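B-agarase (Saccharophagus degradans, PDB 4BQ2) hydrolyses the beta-1,4 linkages of agarose as an exo-acting beta-agarase of glycoside hydrolase family 50. Local coordinates at residues Asn434-Gly439 with Ile488-Ser493; Ala602-Trp607 with Val624-Tyr629; Met609-Val614 with Trp638-Glu643; Pro647-Glu652 with Gly695-Gln700. All coordinates share one frame; numbering follows the deposited sequence.

Contact 1 of 4, residues Asn434-Gly439 with Ile488-Ser493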
# COMPACT_ATOMS: atom_id res chain seq x y z
N ASN A 434 0.27 -6.28 -16.66
CA ASN A 434 -0.90 -5.65 -16.07
C ASN A 434 -1.62 -4.74 -17.03
O ASN A 434 -1.03 -4.20 -18.00
CB ASN A 434 -0.51 -4.79 -14.86
CG ASN A 434 0.22 -3.50 -15.26
OD1 ASN A 434 1.46 -3.45 -15.48
ND2 ASN A 434 -0.55 -2.44 -15.35
N GLY A 435 -2.89 -4.51 -16.72
CA GLY A 435 -3.66 -3.47 -17.37
C GLY A 435 -4.67 -2.94 -16.39
O GLY A 435 -4.91 -3.54 -15.31
N TRP A 436 -5.25 -1.80 -16.74
CA TRP A 436 -6.30 -1.17 -15.96
C TRP A 436 -7.49 -0.96 -16.88
O TRP A 436 -7.33 -0.45 -17.99
CB TRP A 436 -5.89 0.24 -15.52
CG TRP A 436 -4.66 0.44 -14.72
CD1 TRP A 436 -3.41 0.73 -15.21
CD2 TRP A 436 -4.55 0.48 -13.28
NE1 TRP A 436 -2.54 0.93 -14.17
CE2 TRP A 436 -3.21 0.81 -12.97
CE3 TRP A 436 -5.46 0.30 -12.24
CZ2 TRP A 436 -2.74 0.91 -11.64
CZ3 TRP A 436 -5.02 0.42 -10.90
CH2 TRP A 436 -3.66 0.70 -10.61
N VAL A 437 -8.69 -1.33 -16.42
CA VAL A 437 -9.89 -1.08 -17.19
C VAL A 437 -10.44 0.27 -16.75
O VAL A 437 -11.02 0.41 -15.66
CB VAL A 437 -10.96 -2.21 -17.04
CG1 VAL A 437 -12.19 -1.95 -17.93
CG2 VAL A 437 -10.32 -3.53 -17.38
N ILE A 438 -10.23 1.26 -17.62
CA ILE A 438 -10.68 2.61 -17.36
C ILE A 438 -11.45 3.08 -18.58
O ILE A 438 -11.33 2.52 -19.67
CB ILE A 438 -9.50 3.58 -17.04
CG1 ILE A 438 -8.60 3.79 -18.28
CG2 ILE A 438 -8.69 3.06 -15.85
CD1 ILE A 438 -7.49 4.84 -18.10
N GLY A 439 -12.25 4.13 -18.41
CA GLY A 439 -13.01 4.62 -19.55
C GLY A 439 -14.25 5.39 -19.13
O GLY A 439 -14.42 5.69 -17.96
N ILE A 488 -5.21 -7.53 -13.52
CA ILE A 488 -6.06 -6.48 -14.07
C ILE A 488 -6.65 -5.69 -12.89
O ILE A 488 -7.24 -6.28 -11.98
CB ILE A 488 -7.19 -7.02 -14.98
CG1 ILE A 488 -6.64 -7.78 -16.21
CG2 ILE A 488 -8.11 -5.86 -15.41
CD1 ILE A 488 -5.92 -6.94 -17.28
N ASP A 489 -6.46 -4.37 -12.92
CA ASP A 489 -6.98 -3.46 -11.86
C ASP A 489 -6.26 -3.70 -10.53
O ASP A 489 -5.35 -4.49 -10.48
CB ASP A 489 -8.51 -3.57 -11.70
CG ASP A 489 -9.26 -2.91 -12.86
OD1 ASP A 489 -8.68 -2.04 -13.57
OD2 ASP A 489 -10.45 -3.29 -13.05
N ASN A 490 -6.63 -2.99 -9.46
CA ASN A 490 -5.89 -3.06 -8.23
C ASN A 490 -6.68 -2.39 -7.12
O ASN A 490 -7.14 -1.24 -7.31
CB ASN A 490 -4.56 -2.32 -8.41
CG ASN A 490 -3.74 -2.25 -7.14
OD1 ASN A 490 -3.23 -3.27 -6.69
ND2 ASN A 490 -3.55 -1.03 -6.59
N GLU A 491 -6.86 -3.08 -5.98
CA GLU A 491 -7.44 -2.47 -4.77
C GLU A 491 -8.73 -1.68 -5.05
O GLU A 491 -8.90 -0.52 -4.64
CB GLU A 491 -6.38 -1.57 -4.09
CG GLU A 491 -5.15 -2.36 -3.66
CD GLU A 491 -4.19 -1.55 -2.80
OE1 GLU A 491 -4.45 -0.34 -2.59
OE2 GLU A 491 -3.18 -2.13 -2.32
N LYS A 492 -9.66 -2.33 -5.75
CA LYS A 492 -10.95 -1.74 -6.02
C LYS A 492 -11.75 -1.72 -4.73
O LYS A 492 -11.62 -2.60 -3.89
CB LYS A 492 -11.68 -2.55 -7.12
CG LYS A 492 -10.87 -2.67 -8.42
CD LYS A 492 -11.74 -3.13 -9.61
CE LYS A 492 -12.56 -1.95 -10.13
NZ LYS A 492 -11.74 -0.87 -10.79
N SER A 493 -12.57 -0.69 -4.57
CA SER A 493 -13.42 -0.58 -3.38
C SER A 493 -14.68 -1.45 -3.48
O SER A 493 -15.78 -0.94 -3.74
CB SER A 493 -13.79 0.89 -3.14
OG SER A 493 -12.62 1.63 -2.76
O HOH W 1 -9.05 0.51 -12.83
O HOH W 2 -12.10 -1.39 -13.83
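With chi1 at -73°, the carboxylate of Asp489 lies beside its own backbone N, within reach of Val437; Trp436, with its ring likewise beside the backbone N (chi1 -58°), lies alongside Asn490. Asp489 bonds across the contact through both its backbone N-H and its carboxylate. The N-H gives a nearly straight bond, 3.0 Å from Asp489 N to Gly435 O, in the carbonyl plane, as part of the parallel bridge between Gly435 and Ile488. Asp489 OD1 receives Val437 N at 2.9 Å, on the syn side but somewhat out of the carboxylate plane. A water bonded to Asp489 OD2 and Val437 O also accepts from Lys492 NZ, which is salt-bridged to OD2; OD2 is also hydrogen-bonded to Tyr582 OH, so this buried carboxylate is gripped from several directions. Trp436 CZ3 lies 3.7 Å from Asn490 CB, with ring and amide planes 88° apart. Asn490 OD1 is held by Arg603. Val437 CG2 touches Ile488 CG2 at 3.8 Å. Here the parallel strands 431-435 and 483-488 run out at their C-terminal ends, consistent with the (beta/alpha)8 barrel of such glycoside hydrolases; helix 460-477 packs on Val437, and helix 565-593 covers Ile488.

Contact 2 of 4, residues Ala602-Trp607 with Val624-Tyr629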
# COMPACT_ATOMS: atom_id res chain seq x y z
N ALA A 602 -7.51 -9.29 -9.04
CA ALA A 602 -7.67 -7.85 -8.96
C ALA A 602 -7.01 -7.25 -7.74
O ALA A 602 -7.25 -6.07 -7.40
CB ALA A 602 -9.17 -7.47 -9.02
N ARG A 603 -6.16 -8.06 -7.09
CA ARG A 603 -5.32 -7.60 -5.97
C ARG A 603 -6.14 -7.00 -4.81
O ARG A 603 -6.22 -5.76 -4.63
CB ARG A 603 -4.25 -6.61 -6.50
CG ARG A 603 -3.57 -7.16 -7.77
CD ARG A 603 -2.78 -6.07 -8.53
NE ARG A 603 -1.70 -5.49 -7.73
CZ ARG A 603 -0.51 -6.08 -7.51
NH1 ARG A 603 -0.22 -7.28 -8.01
NH2 ARG A 603 0.40 -5.44 -6.79
N PHE A 604 -6.69 -7.89 -3.99
CA PHE A 604 -7.59 -7.48 -2.90
C PHE A 604 -6.78 -6.98 -1.70
O PHE A 604 -5.90 -7.70 -1.20
CB PHE A 604 -8.41 -8.68 -2.39
CG PHE A 604 -9.33 -9.29 -3.41
CD1 PHE A 604 -10.24 -8.51 -4.11
CD2 PHE A 604 -9.33 -10.67 -3.61
CE1 PHE A 604 -11.12 -9.08 -5.01
CE2 PHE A 604 -10.21 -11.25 -4.51
CZ PHE A 604 -11.12 -10.46 -5.20
N PRO A 605 -7.07 -5.77 -1.22
CA PRO A 605 -6.47 -5.32 0.04
C PRO A 605 -7.30 -5.80 1.22
O PRO A 605 -8.42 -6.32 1.03
CB PRO A 605 -6.55 -3.80 -0.06
CG PRO A 605 -7.75 -3.53 -0.93
CD PRO A 605 -8.03 -4.79 -1.76
N ASP A 606 -6.79 -5.62 2.43
CA ASP A 606 -7.58 -6.01 3.61
C ASP A 606 -8.87 -5.22 3.81
O ASP A 606 -9.81 -5.71 4.41
CB ASP A 606 -6.70 -6.07 4.86
CG ASP A 606 -6.30 -4.72 5.38
OD1 ASP A 606 -6.35 -3.70 4.65
OD2 ASP A 606 -5.95 -4.67 6.57
N TRP A 607 -8.94 -4.02 3.26
CA TRP A 607 -10.15 -3.20 3.35
C TRP A 607 -11.08 -3.40 2.16
O TRP A 607 -12.06 -2.66 1.98
CB TRP A 607 -9.76 -1.71 3.56
CG TRP A 607 -8.68 -1.22 2.60
CD1 TRP A 607 -7.33 -1.18 2.84
CD2 TRP A 607 -8.87 -0.70 1.27
NE1 TRP A 607 -6.68 -0.67 1.74
CE2 TRP A 607 -7.60 -0.36 0.77
CE3 TRP A 607 -10.00 -0.49 0.46
CZ2 TRP A 607 -7.40 0.18 -0.52
CZ3 TRP A 607 -9.81 0.07 -0.85
CH2 TRP A 607 -8.50 0.39 -1.32
N VAL A 624 -5.79 -16.24 -7.36
CA VAL A 624 -6.42 -15.13 -6.65
C VAL A 624 -5.34 -14.26 -5.98
O VAL A 624 -4.48 -14.79 -5.24
CB VAL A 624 -7.42 -15.63 -5.58
CG1 VAL A 624 -8.12 -14.44 -4.94
CG2 VAL A 624 -8.48 -16.55 -6.22
N SER A 625 -5.35 -12.95 -6.23
CA SER A 625 -4.29 -12.07 -5.67
C SER A 625 -4.79 -11.22 -4.53
O SER A 625 -5.93 -10.69 -4.57
CB SER A 625 -3.71 -11.14 -6.74
OG SER A 625 -4.76 -10.61 -7.51
N TYR A 626 -3.94 -11.08 -3.52
CA TYR A 626 -4.22 -10.27 -2.33
C TYR A 626 -2.98 -9.39 -2.07
O TYR A 626 -1.84 -9.85 -2.21
CB TYR A 626 -4.40 -11.15 -1.09
CG TYR A 626 -5.42 -12.29 -1.23
CD1 TYR A 626 -6.78 -12.08 -0.95
CD2 TYR A 626 -5.02 -13.56 -1.65
CE1 TYR A 626 -7.72 -13.12 -1.08
CE2 TYR A 626 -5.95 -14.61 -1.78
CZ TYR A 626 -7.29 -14.38 -1.50
OH TYR A 626 -8.21 -15.41 -1.62
N ASN A 627 -3.22 -8.15 -1.67
CA ASN A 627 -2.14 -7.26 -1.15
C ASN A 627 -2.30 -7.29 0.37
O ASN A 627 -3.38 -7.00 0.86
CB ASN A 627 -2.38 -5.82 -1.65
CG ASN A 627 -2.20 -5.69 -3.14
OD1 ASN A 627 -1.68 -6.61 -3.78
ND2 ASN A 627 -2.64 -4.58 -3.72
N SER A 628 -1.26 -7.64 1.12
CA SER A 628 -1.39 -7.81 2.56
C SER A 628 -0.20 -7.19 3.28
O SER A 628 0.89 -7.80 3.38
CB SER A 628 -1.60 -9.30 2.95
OG SER A 628 -1.88 -9.43 4.36
N TYR A 629 -0.39 -5.96 3.73
CA TYR A 629 0.65 -5.26 4.44
C TYR A 629 0.52 -5.55 5.93
O TYR A 629 -0.11 -4.80 6.67
CB TYR A 629 0.53 -3.77 4.16
CG TYR A 629 0.85 -3.37 2.71
CD1 TYR A 629 2.17 -3.19 2.31
CD2 TYR A 629 -0.16 -3.10 1.81
CE1 TYR A 629 2.47 -2.79 1.01
CE2 TYR A 629 0.13 -2.71 0.50
CZ TYR A 629 1.46 -2.54 0.12
OH TYR A 629 1.77 -2.12 -1.18
O HOH W 3 -7.88 -11.02 -6.78
O HOH W 4 -4.21 -4.39 2.22
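The ring of Phe604 overlaps Val624 and Tyr626 at its edge, with CE2 lying 3.8 Å from Val624 CG1 and CD2 lying 3.9 Å from Tyr626 CE1. The two aromatic rings meet obliquely, their planes 51° apart. The backbones form a single bridge: Phe604 N donates to Ser625 O at 3.0 Å, and Phe604 O accepts from Asn627 N at 2.8 Å, both donors standing well above the carbonyl planes. Ser625 adds a side-chain bond. Its chi1 of 44° sets OG between the backbone N and the carbonyl carbon, where it accepts from Arg603 N at 2.9 Å and is also hydrogen-bonded to Leu600 O. Asn627 lays OD1 over one face of the Arg603 guanidinium, 3.8 Å from NH2, the amide turned 67° from the guanidinium plane; its ND2 is bonded to Glu491. Arg603 itself is fixed by Asn490 at NE and by a salt bridge from NH2 to Glu652, which would leave its flat group little freedom to rotate. Waters bridge Ala602 N to Ser625 O and Asp606 N to Asn627 O, filling out the backbone pairing at both ends. The loop 602-607 thus runs on from the C-terminal end of strand 598-599 alongside strand 624-627, whose other neighbour is strand 648-652, while helices 565-593 and 611-620 close over Phe604, consistent with the (beta/alpha)8 barrel.

Contact 3 of 4, residues Met609-Val614 with Trp638-Glu643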
# COMPACT_ATOMS: atom_id res chain seq x y z
N MET A 609 -11.91 -6.95 0.73
CA MET A 609 -12.09 -8.36 0.34
C MET A 609 -13.29 -9.08 1.02
O MET A 609 -13.11 -10.15 1.62
CB MET A 609 -10.80 -9.14 0.56
CG MET A 609 -10.21 -9.01 1.97
SD MET A 609 -8.60 -9.83 2.14
CE MET A 609 -9.03 -11.58 2.21
N PRO A 610 -14.50 -8.52 0.89
CA PRO A 610 -15.66 -9.28 1.38
C PRO A 610 -15.70 -10.64 0.70
O PRO A 610 -15.33 -10.75 -0.49
CB PRO A 610 -16.86 -8.46 0.90
CG PRO A 610 -16.34 -7.18 0.36
CD PRO A 610 -14.90 -7.40 0.02
N MET A 611 -16.08 -11.68 1.45
CA MET A 611 -16.01 -13.04 0.93
C MET A 611 -16.79 -13.27 -0.35
O MET A 611 -16.42 -14.12 -1.14
CB MET A 611 -16.39 -14.05 2.01
CG MET A 611 -15.48 -15.28 2.03
SD MET A 611 -13.68 -14.99 2.11
CE MET A 611 -13.34 -14.82 3.86
N GLU A 612 -17.87 -12.53 -0.58
CA GLU A 612 -18.65 -12.71 -1.78
C GLU A 612 -17.79 -12.40 -3.01
O GLU A 612 -17.92 -13.04 -4.05
CB GLU A 612 -19.90 -11.82 -1.78
CG GLU A 612 -20.93 -12.24 -0.73
CD GLU A 612 -20.80 -11.58 0.63
OE1 GLU A 612 -19.74 -10.97 0.97
OE2 GLU A 612 -21.81 -11.66 1.39
N VAL A 613 -16.91 -11.42 -2.86
CA VAL A 613 -16.06 -10.96 -3.94
C VAL A 613 -14.87 -11.90 -4.12
O VAL A 613 -14.45 -12.20 -5.26
CB VAL A 613 -15.60 -9.51 -3.65
CG1 VAL A 613 -14.65 -9.04 -4.74
CG2 VAL A 613 -16.81 -8.59 -3.62
N VAL A 614 -14.35 -12.40 -3.00
CA VAL A 614 -13.26 -13.37 -3.05
C VAL A 614 -13.74 -14.64 -3.76
O VAL A 614 -13.04 -15.18 -4.61
CB VAL A 614 -12.74 -13.73 -1.64
CG1 VAL A 614 -11.60 -14.71 -1.77
CG2 VAL A 614 -12.23 -12.48 -0.88
N TRP A 638 -6.17 -16.27 7.49
CA TRP A 638 -6.07 -16.92 6.17
C TRP A 638 -6.72 -18.30 6.07
O TRP A 638 -6.60 -18.97 5.06
CB TRP A 638 -4.60 -16.91 5.64
CG TRP A 638 -4.14 -15.46 5.41
CD1 TRP A 638 -3.38 -14.69 6.25
CD2 TRP A 638 -4.48 -14.63 4.29
NE1 TRP A 638 -3.21 -13.42 5.69
CE2 TRP A 638 -3.88 -13.37 4.49
CE3 TRP A 638 -5.20 -14.85 3.11
CZ2 TRP A 638 -3.99 -12.32 3.55
CZ3 TRP A 638 -5.34 -13.80 2.18
CH2 TRP A 638 -4.73 -12.55 2.41
N ALA A 639 -7.46 -18.70 7.11
CA ALA A 639 -8.03 -20.05 7.20
C ALA A 639 -9.04 -20.32 6.08
O ALA A 639 -9.19 -21.47 5.64
CB ALA A 639 -8.68 -20.24 8.57
N PHE A 640 -9.72 -19.28 5.62
CA PHE A 640 -10.69 -19.36 4.52
C PHE A 640 -10.11 -19.93 3.22
O PHE A 640 -10.85 -20.49 2.41
CB PHE A 640 -11.33 -17.99 4.26
CG PHE A 640 -10.42 -16.99 3.55
CD1 PHE A 640 -10.38 -16.93 2.15
CD2 PHE A 640 -9.58 -16.13 4.28
CE1 PHE A 640 -9.56 -16.02 1.50
CE2 PHE A 640 -8.73 -15.24 3.63
CZ PHE A 640 -8.72 -15.18 2.24
N LEU A 641 -8.81 -19.78 3.02
CA LEU A 641 -8.14 -20.23 1.78
C LEU A 641 -8.35 -21.71 1.52
O LEU A 641 -8.40 -22.12 0.37
CB LEU A 641 -6.63 -19.98 1.83
CG LEU A 641 -6.23 -18.48 1.87
CD1 LEU A 641 -4.73 -18.42 2.11
CD2 LEU A 641 -6.62 -17.79 0.57
N ALA A 642 -8.43 -22.49 2.60
CA ALA A 642 -8.55 -23.97 2.49
C ALA A 642 -9.82 -24.40 1.80
O ALA A 642 -9.79 -25.31 0.97
CB ALA A 642 -8.44 -24.65 3.86
N GLU A 643 -10.94 -23.75 2.12
CA GLU A 643 -12.20 -24.08 1.47
C GLU A 643 -12.18 -23.69 -0.02
O GLU A 643 -12.80 -24.39 -0.84
CB GLU A 643 -13.40 -23.43 2.18
CG GLU A 643 -14.75 -23.75 1.53
CD GLU A 643 -15.62 -22.50 1.32
OE1 GLU A 643 -15.27 -21.61 0.48
OE2 GLU A 643 -16.68 -22.40 2.00
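A Met-aromatic contact joins the start of helix 611-620 to the turn that leads into helix 641-644, with Phe640 as the shared ring. Met611 bends at chi2 and chi3 and brings its terminal methyl over one face of that ring: CE stands 4.1 Å from the ring centroid, 28° off the normal, in a CH-pi approach. Its sulfur is also close, SD lying 3.8 Å from Phe640 CD1, in an oblique position. Met609 supplies a second methyl, which meets the far end of the ring, CE to Phe640 CZ 3.6 Å; the same CE lies 4.3 Å from Trp638 CZ3, a looser approach. Val614 completes the set from one turn further along its helix, its CG1 4.1 Å from Phe640 CE1, the two side chains crossing at about a right angle. CB of Phe640 points toward helix 611-620, and chi1 of 75° sets the ring between the backbone N and the carbonyl carbon, within reach of all three, while the type I turn from Trp638 to Leu641 fixes the backbone beneath it. In the fold, this is packing between the N-terminal ends of two helices that both pack on Tyr626 of strand 624-627. Pro610 occupies the N-cap position of the first helix, and its carbonyl O accepts from both Val613 N and Val614 N. No hydrogen bond crosses between the segments. Tyr626 packs against Met609, Val614 and Leu641, and its ring meets that of Trp638 edge-to-face.

Contact 4 of 4, residues Pro647-Glu652 with Gly695-Gln700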
# COMPACT_ATOMS: atom_id res chain seq x y z
N PRO A 647 -4.87 -21.61 -5.89
CA PRO A 647 -3.55 -21.02 -5.82
C PRO A 647 -3.72 -19.51 -5.68
O PRO A 647 -4.66 -18.92 -6.23
CB PRO A 647 -2.92 -21.40 -7.16
CG PRO A 647 -4.08 -21.65 -8.08
CD PRO A 647 -5.14 -22.23 -7.20
N SER A 648 -2.82 -18.91 -4.91
CA SER A 648 -3.00 -17.51 -4.49
C SER A 648 -1.67 -16.78 -4.63
O SER A 648 -0.61 -17.40 -4.68
CB SER A 648 -3.48 -17.49 -3.03
OG SER A 648 -4.72 -18.23 -2.90
N ILE A 649 -1.70 -15.46 -4.69
CA ILE A 649 -0.44 -14.75 -4.72
C ILE A 649 -0.60 -13.48 -3.91
O ILE A 649 -1.68 -12.89 -3.92
CB ILE A 649 0.03 -14.48 -6.18
CG1 ILE A 649 1.47 -13.92 -6.24
CG2 ILE A 649 -0.95 -13.61 -6.98
CD1 ILE A 649 2.01 -13.77 -7.67
N ILE A 650 0.46 -13.12 -3.17
CA ILE A 650 0.55 -11.78 -2.53
C ILE A 650 1.10 -10.76 -3.55
O ILE A 650 2.21 -10.91 -4.04
CB ILE A 650 1.50 -11.81 -1.31
CG1 ILE A 650 0.92 -12.72 -0.20
CG2 ILE A 650 1.79 -10.37 -0.80
CD1 ILE A 650 -0.40 -12.24 0.43
N GLY A 651 0.29 -9.76 -3.90
CA GLY A 651 0.70 -8.80 -4.95
C GLY A 651 1.60 -7.71 -4.39
O GLY A 651 2.38 -7.09 -5.14
N GLU A 652 1.47 -7.48 -3.07
CA GLU A 652 2.18 -6.40 -2.34
C GLU A 652 2.35 -6.73 -0.86
O GLU A 652 1.41 -7.21 -0.22
CB GLU A 652 1.38 -5.09 -2.41
CG GLU A 652 1.16 -4.63 -3.83
CD GLU A 652 0.33 -3.37 -3.96
OE1 GLU A 652 0.08 -2.66 -2.95
OE2 GLU A 652 -0.05 -3.10 -5.10
N GLY A 695 3.44 -17.44 -4.59
CA GLY A 695 4.44 -16.37 -4.64
C GLY A 695 4.04 -15.14 -3.84
O GLY A 695 2.94 -15.05 -3.30
N ALA A 696 4.94 -14.16 -3.81
CA ALA A 696 4.72 -12.89 -3.10
C ALA A 696 5.63 -11.83 -3.69
O ALA A 696 6.84 -12.06 -3.82
CB ALA A 696 5.05 -13.07 -1.62
N HIS A 697 5.06 -10.69 -4.03
CA HIS A 697 5.81 -9.55 -4.56
C HIS A 697 5.83 -8.42 -3.52
O HIS A 697 4.84 -8.13 -2.84
CB HIS A 697 5.19 -9.03 -5.88
CG HIS A 697 5.37 -9.96 -7.04
ND1 HIS A 697 4.35 -10.28 -7.92
CD2 HIS A 697 6.47 -10.64 -7.48
CE1 HIS A 697 4.81 -11.10 -8.85
NE2 HIS A 697 6.09 -11.34 -8.60
N TRP A 698 7.01 -7.82 -3.40
CA TRP A 698 7.27 -6.67 -2.52
C TRP A 698 7.00 -5.37 -3.24
O TRP A 698 7.40 -5.19 -4.43
CB TRP A 698 8.76 -6.76 -2.13
CG TRP A 698 9.37 -5.51 -1.56
CD1 TRP A 698 9.73 -4.37 -2.24
CD2 TRP A 698 9.69 -5.30 -0.21
NE1 TRP A 698 10.27 -3.44 -1.36
CE2 TRP A 698 10.25 -3.99 -0.10
CE3 TRP A 698 9.56 -6.08 0.95
CZ2 TRP A 698 10.70 -3.47 1.11
CZ3 TRP A 698 9.98 -5.56 2.15
CH2 TRP A 698 10.57 -4.28 2.22
N PHE A 699 6.32 -4.46 -2.55
CA PHE A 699 6.04 -3.13 -3.08
C PHE A 699 6.96 -2.16 -2.34
O PHE A 699 6.75 -1.92 -1.14
CB PHE A 699 4.57 -2.77 -2.81
CG PHE A 699 4.11 -1.50 -3.50
CD1 PHE A 699 4.42 -0.25 -2.96
CD2 PHE A 699 3.35 -1.55 -4.67
CE1 PHE A 699 3.98 0.92 -3.58
CE2 PHE A 699 2.92 -0.38 -5.32
CZ PHE A 699 3.25 0.87 -4.77
N GLN A 700 7.99 -1.59 -2.98
CA GLN A 700 8.27 -1.60 -4.42
C GLN A 700 9.80 -1.55 -4.64
O GLN A 700 10.56 -1.64 -3.70
CB GLN A 700 7.61 -0.37 -5.04
CG GLN A 700 8.07 0.92 -4.34
CD GLN A 700 7.41 2.17 -4.86
OE1 GLN A 700 6.50 2.13 -5.69
NE2 GLN A 700 7.87 3.31 -4.37
O HOH W 5 2.46 -8.29 -7.87
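Ile650 and Ala696 pair in register between two neighbouring parallel strands, 648-652 and 695-699, whose axes are 4.7 Å apart and only 4° from parallel, within a mixed six-stranded sheet. Backbone hydrogen bonds come first. Ile650 N donates to Gly695 O at 3.1 Å, and Ile650 O accepts from His697 N at 2.9 Å, so Ile650 bonds to the residues on either side of its partner, as parallel pairing requires. Weaker CA-H...O contacts run beside these, from Ala696 CA to Ile650 O and from Glu652 CA to His697 O.

Apolar packing joins Ile650 CB to Ala696 CB at 3.8 Å, on the face that helix 673-688 covers. Ile649 takes part as well: chi1 of -171° carries CG1 toward the other strand, 3.5 Å from Gly695 O, and its CD1 reaches the imidazole of His697 at CE1. Gly695 has no side chain to obstruct this approach.

Side chains near the C-terminal ends of the strands form a mixed polar and aromatic group. Glu652 and Phe699 lie side by side and point the same way, carboxylate and ring 37° apart, with Glu652 CD 3.6 Å from Phe699 CD2. OE1 is hydrogen-bonded to Tyr629 OH and to a glycerol, and OE2 forms a salt bridge with Arg603 NH2. His697 NE2 is held by Ser414, while a water spans the strands on its other nitrogen, 2.7 Å from His697 ND1 and 3.0 Å from Gly651 O.

Overall arrangement
Along the chain, contact 1 closes before contact 2 opens, contacts 2 and 3 interleave their segments, and contact 4 comes last. Contacts 2 and 4 lie closest, centres about 9 Å apart, and share a sheet in which strand 648-652 runs between 624-627 and 693-699. Contact 3 lies about 11 Å from contact 2 and packs against it through Tyr626. Contact 1, about 13 Å from contact 2, belongs to the three-stranded sheet that loop 602-607 links to the larger one, consistent with the wall of a (beta/alpha)8 barrel. At the C-terminal ends of its strands Asn490, Glu491, Arg603, Asn627, Tyr629 and Glu652 converge near bound glycerol, consistent with a sugar-binding pocket.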